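Local coordinates for periplasmic sugar-binding protein (Chloroflexus aurantiacus, PDB 4RXU) that probably binds carbohydrates for uptake through an ABC-type sugar transporter and holds beta-D-glucopyranose in the cleft between its two lobes, at residues A[233-238]-A[264-269]; A[148-153]-A[245-250]; A[281-286]-A[290-295]. All coordinates share one frame; numbering follows the deposited sequence.

Overall arrangement
Interactions 1 and 2 adjoin the parallel sheet of strands 189-191, 155-159, 246-249 and 269-274, whereas interaction 3 leads from helix 281-288 into strand 295-298 of the mixed sheet. In interaction 1, buried Leu235 of helix 224-237 meets partly exposed Asp266 and Val269 at the turn entering strand 269-274. In interaction 2, buried Tyr247 of strand 246-249 meets a partly exposed loop through its ring, its hydroxyl and one water. Interaction 3, the most polar and closest to the chain centre, combines buried Ser283 and Gln292 with the more open Tyr286 and Arg291. Val246 packs on Val269 between interactions 1 and 2, and Ala264 meets Arg291 between 1 and 3; interactions 2 and 3 do not touch.

Interaction 1: A[233-238]-A[264-269]; sequences ANLTAA and AADKDV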
# COMPACT_ATOMS: atom_id res chain seq x y z
N ALA A 233 -6.60 3.49 -21.91
CA ALA A 233 -5.58 4.00 -22.83
C ALA A 233 -4.62 2.90 -23.29
O ALA A 233 -4.32 2.77 -24.48
CB ALA A 233 -4.81 5.16 -22.19
N ASN A 234 -4.15 2.11 -22.34
CA ASN A 234 -3.28 0.99 -22.63
C ASN A 234 -3.93 -0.02 -23.58
O ASN A 234 -3.28 -0.52 -24.47
CB ASN A 234 -2.90 0.25 -21.36
CG ASN A 234 -2.01 1.05 -20.42
OD1 ASN A 234 -1.86 0.65 -19.29
ND2 ASN A 234 -1.39 2.13 -20.89
N LEU A 235 -5.20 -0.33 -23.33
CA LEU A 235 -5.93 -1.28 -24.15
C LEU A 235 -6.20 -0.75 -25.55
O LEU A 235 -6.10 -1.51 -26.51
CB LEU A 235 -7.22 -1.70 -23.46
CG LEU A 235 -7.01 -2.63 -22.26
CD1 LEU A 235 -8.31 -2.66 -21.48
CD2 LEU A 235 -6.54 -4.04 -22.66
N THR A 236 -6.46 0.55 -25.64
CA THR A 236 -6.67 1.22 -26.91
C THR A 236 -5.40 1.19 -27.77
O THR A 236 -5.46 1.05 -28.99
CB THR A 236 -7.19 2.63 -26.71
OG1 THR A 236 -8.50 2.53 -26.12
CG2 THR A 236 -7.27 3.38 -28.02
N ALA A 237 -4.25 1.33 -27.11
CA ALA A 237 -2.97 1.35 -27.82
C ALA A 237 -2.52 -0.06 -28.18
O ALA A 237 -1.80 -0.28 -29.15
CB ALA A 237 -1.91 2.00 -26.95
N ALA A 238 -2.95 -1.01 -27.37
CA ALA A 238 -2.58 -2.40 -27.56
C ALA A 238 -3.37 -3.01 -28.70
O ALA A 238 -4.47 -2.57 -29.03
CB ALA A 238 -2.84 -3.16 -26.28
N ALA A 264 -12.03 -6.48 -18.50
CA ALA A 264 -13.21 -7.35 -18.63
C ALA A 264 -14.04 -6.97 -19.84
O ALA A 264 -14.68 -7.81 -20.46
CB ALA A 264 -14.06 -7.29 -17.38
N ALA A 265 -14.04 -5.68 -20.15
CA ALA A 265 -14.81 -5.12 -21.28
C ALA A 265 -14.19 -5.27 -22.67
O ALA A 265 -14.83 -4.94 -23.66
CB ALA A 265 -15.12 -3.65 -21.03
N ASP A 266 -12.96 -5.75 -22.74
CA ASP A 266 -12.24 -5.81 -23.99
C ASP A 266 -12.44 -7.22 -24.51
O ASP A 266 -11.96 -8.19 -23.91
CB ASP A 266 -10.76 -5.50 -23.75
CG ASP A 266 -9.93 -5.47 -25.03
OD1 ASP A 266 -10.01 -6.42 -25.83
OD2 ASP A 266 -9.18 -4.49 -25.21
N LYS A 267 -13.18 -7.35 -25.60
CA LYS A 267 -13.52 -8.68 -26.15
C LYS A 267 -12.29 -9.53 -26.52
O LYS A 267 -12.38 -10.76 -26.58
CB LYS A 267 -14.47 -8.54 -27.34
CG LYS A 267 -13.85 -7.91 -28.57
CD LYS A 267 -14.84 -7.72 -29.70
CE LYS A 267 -14.15 -7.07 -30.89
NZ LYS A 267 -15.04 -7.00 -32.07
N ASP A 268 -11.16 -8.88 -26.79
CA ASP A 268 -9.93 -9.59 -27.21
C ASP A 268 -9.12 -10.08 -26.01
O ASP A 268 -8.15 -10.81 -26.17
CB ASP A 268 -9.04 -8.71 -28.10
CG ASP A 268 -9.69 -8.38 -29.45
OD1 ASP A 268 -10.37 -9.26 -30.00
OD2 ASP A 268 -9.51 -7.25 -29.96
N VAL A 269 -9.52 -9.65 -24.82
CA VAL A 269 -8.97 -10.20 -23.57
C VAL A 269 -9.84 -11.39 -23.18
O VAL A 269 -10.98 -11.24 -22.73
CB VAL A 269 -8.94 -9.14 -22.45
CG1 VAL A 269 -8.50 -9.77 -21.12
CG2 VAL A 269 -8.02 -8.00 -22.84
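The carboxylate of Asp266 is the flat group here, and the side chain of Leu235 crosses it at a slant. Leu235 CD2 stands well out of the carboxylate plane, off to the side of Asp266 OD2 and 3.7 Å from it, while Leu235 CB approaches the same oxygen at 3.8 Å from closer to the level of the plane. These are van der Waals contacts; the polar partner of OD2 is Lys243, which forms a salt bridge with it. OD1 turns the other way, back to its own chain: Asp268 N meets Asp266 OD1 at 2.9 Å, almost in line with the C-O bond, though the N-H itself is bent at 139°. Between them, these two partners fix the rotation of the group. With CG anti to the backbone N (chi1 -177°), OD2 faces the helix while OD1 stays within bonding distance of its own turn. Behind it, Leu235 CD2 also touches Val269 CG2 at 4.2 Å, and Phe263 of helix 253-264 packs against both residues, so a branched apolar side chain suits this place. Lys243 additionally bonds Leu235 O near the helix end, joining both segments through one ammonium. An alanine in place of Asp266 would probably leave Lys243 without its carboxylate mate and Asp268 N without its acceptor. The bond from Asp268 N makes an Asx turn, laid over a type I beta turn from Asp266 to Val269 that is closed by Val269 N to Asp266 O at 3.0 Å; here the turn leads from helix 253-264 into strand 269-274 of this alpha/beta periplasmic binding protein lobe.

Interaction 2: A[148-153]-A[245-250]; sequences DHASGT and KVYILA
Tyr247 reaches out from its strand to the loop at His149 and Ala150, and its ring makes the tight part of the contact. Ala150 CB sits over one face, 4.1 Å from the centroid of the Tyr247 ring and 26° off its normal, a CH-pi contact displaced toward the hydroxyl end, with CB 3.8 Å from Tyr247 CZ. A methyl is small enough to let the loop backbone lie this near the ring. At the ring's edge comes the carbonyl of His149: Tyr247 OH donates to His149 O at 2.6 Å, a short bond, with a C=O...donor angle of 130° and the donor tilted 30° from the carbonyl plane. The long phenol thus bridges the 8.0 Å that separate Ala150 CA from Tyr247 CA.

The side toward Ser151 is looser and faces solvent. There a water, not protein, fills the join: it donates to Tyr247 OH at 2.8 Å and accepts from Ser151 N at 2.9 Å, leaving the phenol oxygen with one bond given and one received.

His149 uses ND1 on Tyr145 O of helix 135-148 and stacks on the Tyr145 ring. On this face of the sheet, the Tyr247 ring lies nearly parallel to that of Phe273 on strand 269-274, which the His149 ring also meets, and it meets Phe189 edge-to-face. Strand 155-159 pairs with Tyr247 through backbone bonds at Pro156 and Tyr158, and its Asn155 and Leu157 side chains touch the tyrosine.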
# COMPACT_ATOMS: atom_id res chain seq x y z
N ASP A 148 3.06 -17.60 -11.01
CA ASP A 148 2.59 -18.95 -10.71
C ASP A 148 1.45 -19.37 -11.62
O ASP A 148 1.17 -20.57 -11.76
CB ASP A 148 2.14 -19.06 -9.24
CG ASP A 148 3.32 -19.06 -8.25
OD1 ASP A 148 4.50 -19.15 -8.66
OD2 ASP A 148 3.06 -18.94 -7.04
N HIS A 149 0.79 -18.39 -12.22
CA HIS A 149 -0.31 -18.64 -13.16
C HIS A 149 0.02 -18.43 -14.63
O HIS A 149 -0.89 -18.41 -15.46
CB HIS A 149 -1.52 -17.82 -12.77
CG HIS A 149 -2.12 -18.31 -11.52
ND1 HIS A 149 -1.64 -17.96 -10.27
CD2 HIS A 149 -3.10 -19.22 -11.30
CE1 HIS A 149 -2.32 -18.61 -9.35
NE2 HIS A 149 -3.22 -19.36 -9.95
N ALA A 150 1.30 -18.28 -14.96
CA ALA A 150 1.72 -18.10 -16.36
C ALA A 150 2.57 -19.27 -16.76
O ALA A 150 3.37 -19.77 -15.94
CB ALA A 150 2.54 -16.83 -16.49
N SER A 151 2.38 -19.72 -18.01
CA SER A 151 3.26 -20.71 -18.62
C SER A 151 3.58 -20.34 -20.04
O SER A 151 2.93 -19.48 -20.63
CB SER A 151 2.68 -22.12 -18.59
OG SER A 151 1.32 -22.10 -18.93
N GLY A 152 4.60 -21.01 -20.57
CA GLY A 152 5.06 -20.76 -21.91
C GLY A 152 5.65 -19.37 -22.02
O GLY A 152 6.08 -18.79 -21.03
N THR A 153 5.65 -18.84 -23.23
CA THR A 153 6.29 -17.58 -23.51
C THR A 153 5.37 -16.57 -24.14
O THR A 153 4.35 -16.90 -24.74
CB THR A 153 7.50 -17.76 -24.46
OG1 THR A 153 7.09 -18.44 -25.66
CG2 THR A 153 8.59 -18.53 -23.74
N LYS A 245 -4.84 -13.93 -23.14
CA LYS A 245 -4.69 -14.26 -21.73
C LYS A 245 -3.59 -13.41 -21.12
O LYS A 245 -2.42 -13.59 -21.44
CB LYS A 245 -4.32 -15.71 -21.59
CG LYS A 245 -4.26 -16.19 -20.16
CD LYS A 245 -4.56 -17.66 -20.16
CE LYS A 245 -3.45 -18.38 -19.46
NZ LYS A 245 -3.62 -19.82 -19.73
N VAL A 246 -3.96 -12.52 -20.20
CA VAL A 246 -3.08 -11.44 -19.81
C VAL A 246 -2.90 -11.40 -18.31
O VAL A 246 -3.69 -11.94 -17.55
CB VAL A 246 -3.56 -10.07 -20.33
CG1 VAL A 246 -3.85 -10.13 -21.83
CG2 VAL A 246 -4.79 -9.57 -19.57
N TYR A 247 -1.82 -10.74 -17.91
CA TYR A 247 -1.33 -10.69 -16.54
C TYR A 247 -1.20 -9.23 -16.14
O TYR A 247 -0.56 -8.45 -16.86
CB TYR A 247 -0.00 -11.46 -16.48
CG TYR A 247 -0.27 -12.89 -16.76
CD1 TYR A 247 -0.36 -13.37 -18.08
CD2 TYR A 247 -0.53 -13.78 -15.73
CE1 TYR A 247 -0.68 -14.69 -18.34
CE2 TYR A 247 -0.84 -15.11 -15.99
CZ TYR A 247 -0.91 -15.55 -17.29
OH TYR A 247 -1.23 -16.86 -17.55
N ILE A 248 -1.82 -8.85 -15.03
CA ILE A 248 -1.94 -7.46 -14.63
C ILE A 248 -1.45 -7.28 -13.20
O ILE A 248 -1.98 -7.85 -12.25
CB ILE A 248 -3.40 -6.98 -14.68
CG1 ILE A 248 -4.01 -7.21 -16.07
CG2 ILE A 248 -3.49 -5.51 -14.24
CD1 ILE A 248 -5.52 -7.13 -16.11
N LEU A 249 -0.38 -6.48 -13.06
CA LEU A 249 0.16 -6.09 -11.75
C LEU A 249 -0.58 -4.84 -11.32
O LEU A 249 -0.17 -3.74 -11.66
CB LEU A 249 1.67 -5.82 -11.83
CG LEU A 249 2.26 -5.45 -10.45
CD1 LEU A 249 2.38 -6.67 -9.54
CD2 LEU A 249 3.61 -4.80 -10.65
N ALA A 250 -1.71 -5.01 -10.64
CA ALA A 250 -2.46 -3.84 -10.12
C ALA A 250 -2.00 -3.65 -8.68
O ALA A 250 -1.89 -4.62 -7.92
CB ALA A 250 -3.96 -4.08 -10.18
O HOH W 1 0.18 -18.42 -19.45

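Interaction 3: A[281-286]-A[290-295]; sequences KASVQY and GRQSMT
Tyr286 O receives Arg291 N at 2.7 Å with an N-H...O angle of 166°, and Gln292 N weakly at 3.3 Å, as helix 281-288 ends in a Schellman motif at Gly290, whose positive phi suits a residue without a side chain. Arg291 then folds back along the last turn. Its CD lies squarely over the Tyr286 ring, 4.3 Å from the centroid, a CH-pi contact, and the bend at chi3 (71°) brings the guanidinium over the phenol end, Arg291 NH1 3.4 Å from Tyr286 CZ. There the ring and guanidinium planes are 38° apart, the guanidinium tilted against the ring. The Tyr286 hydroxyl bonds Asp261, to which Arg291 NH1 makes a long, weak ion pair.

At the edge of the same ring lies Gln292 CB, 3.7 Å from Tyr286 CB. With CG anti to the backbone N and the chain extended beyond it, Gln292 reaches back to the helix at Ser283: Ser283 OG donates to Gln292 OE1 at 2.7 Å, and Gln292 NE2 donates to Met294 O at 3.0 Å, nearly straight.

Gln292 is buried, yet its amide is used from both ends, since NE2 also bonds Asp253; Ser283 OG meets Arg257 as well. A neutral amide, able to accept and donate at once, thus links the helix to the chain entering strand 295-298 without burying an added charge.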
# COMPACT_ATOMS: atom_id res chain seq x y z
N LYS A 281 -13.59 -4.54 0.95
CA LYS A 281 -14.77 -5.39 0.84
C LYS A 281 -15.18 -5.61 -0.61
O LYS A 281 -15.49 -6.74 -1.00
CB LYS A 281 -15.92 -4.84 1.69
CG LYS A 281 -15.62 -4.95 3.18
CD LYS A 281 -16.74 -4.41 4.04
CE LYS A 281 -16.42 -4.45 5.52
NZ LYS A 281 -17.56 -3.91 6.31
N ALA A 282 -15.18 -4.54 -1.40
CA ALA A 282 -15.62 -4.65 -2.79
C ALA A 282 -14.69 -5.55 -3.56
O ALA A 282 -15.12 -6.22 -4.50
CB ALA A 282 -15.72 -3.27 -3.45
N SER A 283 -13.41 -5.56 -3.20
CA SER A 283 -12.49 -6.49 -3.87
C SER A 283 -12.62 -7.91 -3.38
O SER A 283 -12.39 -8.85 -4.14
CB SER A 283 -11.01 -6.05 -3.76
OG SER A 283 -10.74 -5.02 -4.68
N VAL A 284 -12.93 -8.09 -2.10
CA VAL A 284 -13.22 -9.44 -1.61
C VAL A 284 -14.38 -10.01 -2.43
O VAL A 284 -14.35 -11.17 -2.87
CB VAL A 284 -13.55 -9.46 -0.10
CG1 VAL A 284 -13.95 -10.86 0.37
CG2 VAL A 284 -12.33 -8.99 0.68
N GLN A 285 -15.39 -9.18 -2.68
CA GLN A 285 -16.53 -9.64 -3.47
C GLN A 285 -16.09 -9.95 -4.91
O GLN A 285 -16.50 -10.94 -5.47
CB GLN A 285 -17.66 -8.64 -3.45
CG GLN A 285 -18.99 -9.24 -3.93
CD GLN A 285 -19.45 -10.44 -3.10
OE1 GLN A 285 -19.68 -10.31 -1.91
NE2 GLN A 285 -19.53 -11.63 -3.73
N TYR A 286 -15.30 -9.07 -5.52
CA TYR A 286 -14.74 -9.41 -6.85
C TYR A 286 -14.01 -10.74 -6.84
O TYR A 286 -14.11 -11.50 -7.80
CB TYR A 286 -13.80 -8.35 -7.39
CG TYR A 286 -14.42 -7.25 -8.23
CD1 TYR A 286 -15.69 -6.73 -7.96
CD2 TYR A 286 -13.69 -6.66 -9.27
CE1 TYR A 286 -16.23 -5.71 -8.74
CE2 TYR A 286 -14.22 -5.63 -10.05
CZ TYR A 286 -15.49 -5.17 -9.80
OH TYR A 286 -15.99 -4.17 -10.56
N GLY A 290 -14.98 -14.00 -9.08
CA GLY A 290 -14.08 -14.32 -10.18
C GLY A 290 -13.66 -13.14 -11.04
O GLY A 290 -13.29 -13.32 -12.19
N ARG A 291 -13.71 -11.94 -10.48
CA ARG A 291 -13.39 -10.71 -11.23
C ARG A 291 -12.07 -10.10 -10.83
O ARG A 291 -11.54 -9.27 -11.57
CB ARG A 291 -14.48 -9.66 -11.05
CG ARG A 291 -15.88 -10.13 -11.42
CD ARG A 291 -16.79 -8.97 -11.68
NE ARG A 291 -16.38 -8.37 -12.93
CZ ARG A 291 -16.59 -7.12 -13.29
NH1 ARG A 291 -17.24 -6.28 -12.50
NH2 ARG A 291 -16.13 -6.72 -14.46
N GLN A 292 -11.52 -10.53 -9.69
CA GLN A 292 -10.18 -10.14 -9.28
C GLN A 292 -9.54 -11.42 -8.77
O GLN A 292 -10.20 -12.23 -8.15
CB GLN A 292 -10.25 -9.09 -8.18
CG GLN A 292 -8.92 -8.72 -7.53
CD GLN A 292 -9.01 -7.56 -6.54
OE1 GLN A 292 -9.88 -6.68 -6.65
NE2 GLN A 292 -8.04 -7.50 -5.63
N SER A 293 -8.27 -11.62 -9.04
CA SER A 293 -7.64 -12.92 -8.78
C SER A 293 -7.19 -13.10 -7.34
O SER A 293 -7.30 -14.17 -6.75
CB SER A 293 -6.44 -13.14 -9.71
OG SER A 293 -6.79 -12.89 -11.05
N MET A 294 -6.64 -12.04 -6.78
CA MET A 294 -6.09 -12.09 -5.44
C MET A 294 -6.00 -10.72 -4.84
O MET A 294 -6.01 -9.72 -5.54
CB MET A 294 -4.69 -12.71 -5.42
CG MET A 294 -3.62 -11.88 -6.14
SD MET A 294 -2.74 -10.59 -5.12
CE MET A 294 -1.31 -11.57 -4.62
N THR A 295 -5.87 -10.71 -3.52
CA THR A 295 -5.49 -9.51 -2.81
C THR A 295 -4.47 -9.89 -1.73
O THR A 295 -4.52 -10.96 -1.14
CB THR A 295 -6.70 -8.75 -2.18
OG1 THR A 295 -6.31 -7.45 -1.72
CG2 THR A 295 -7.30 -9.54 -1.02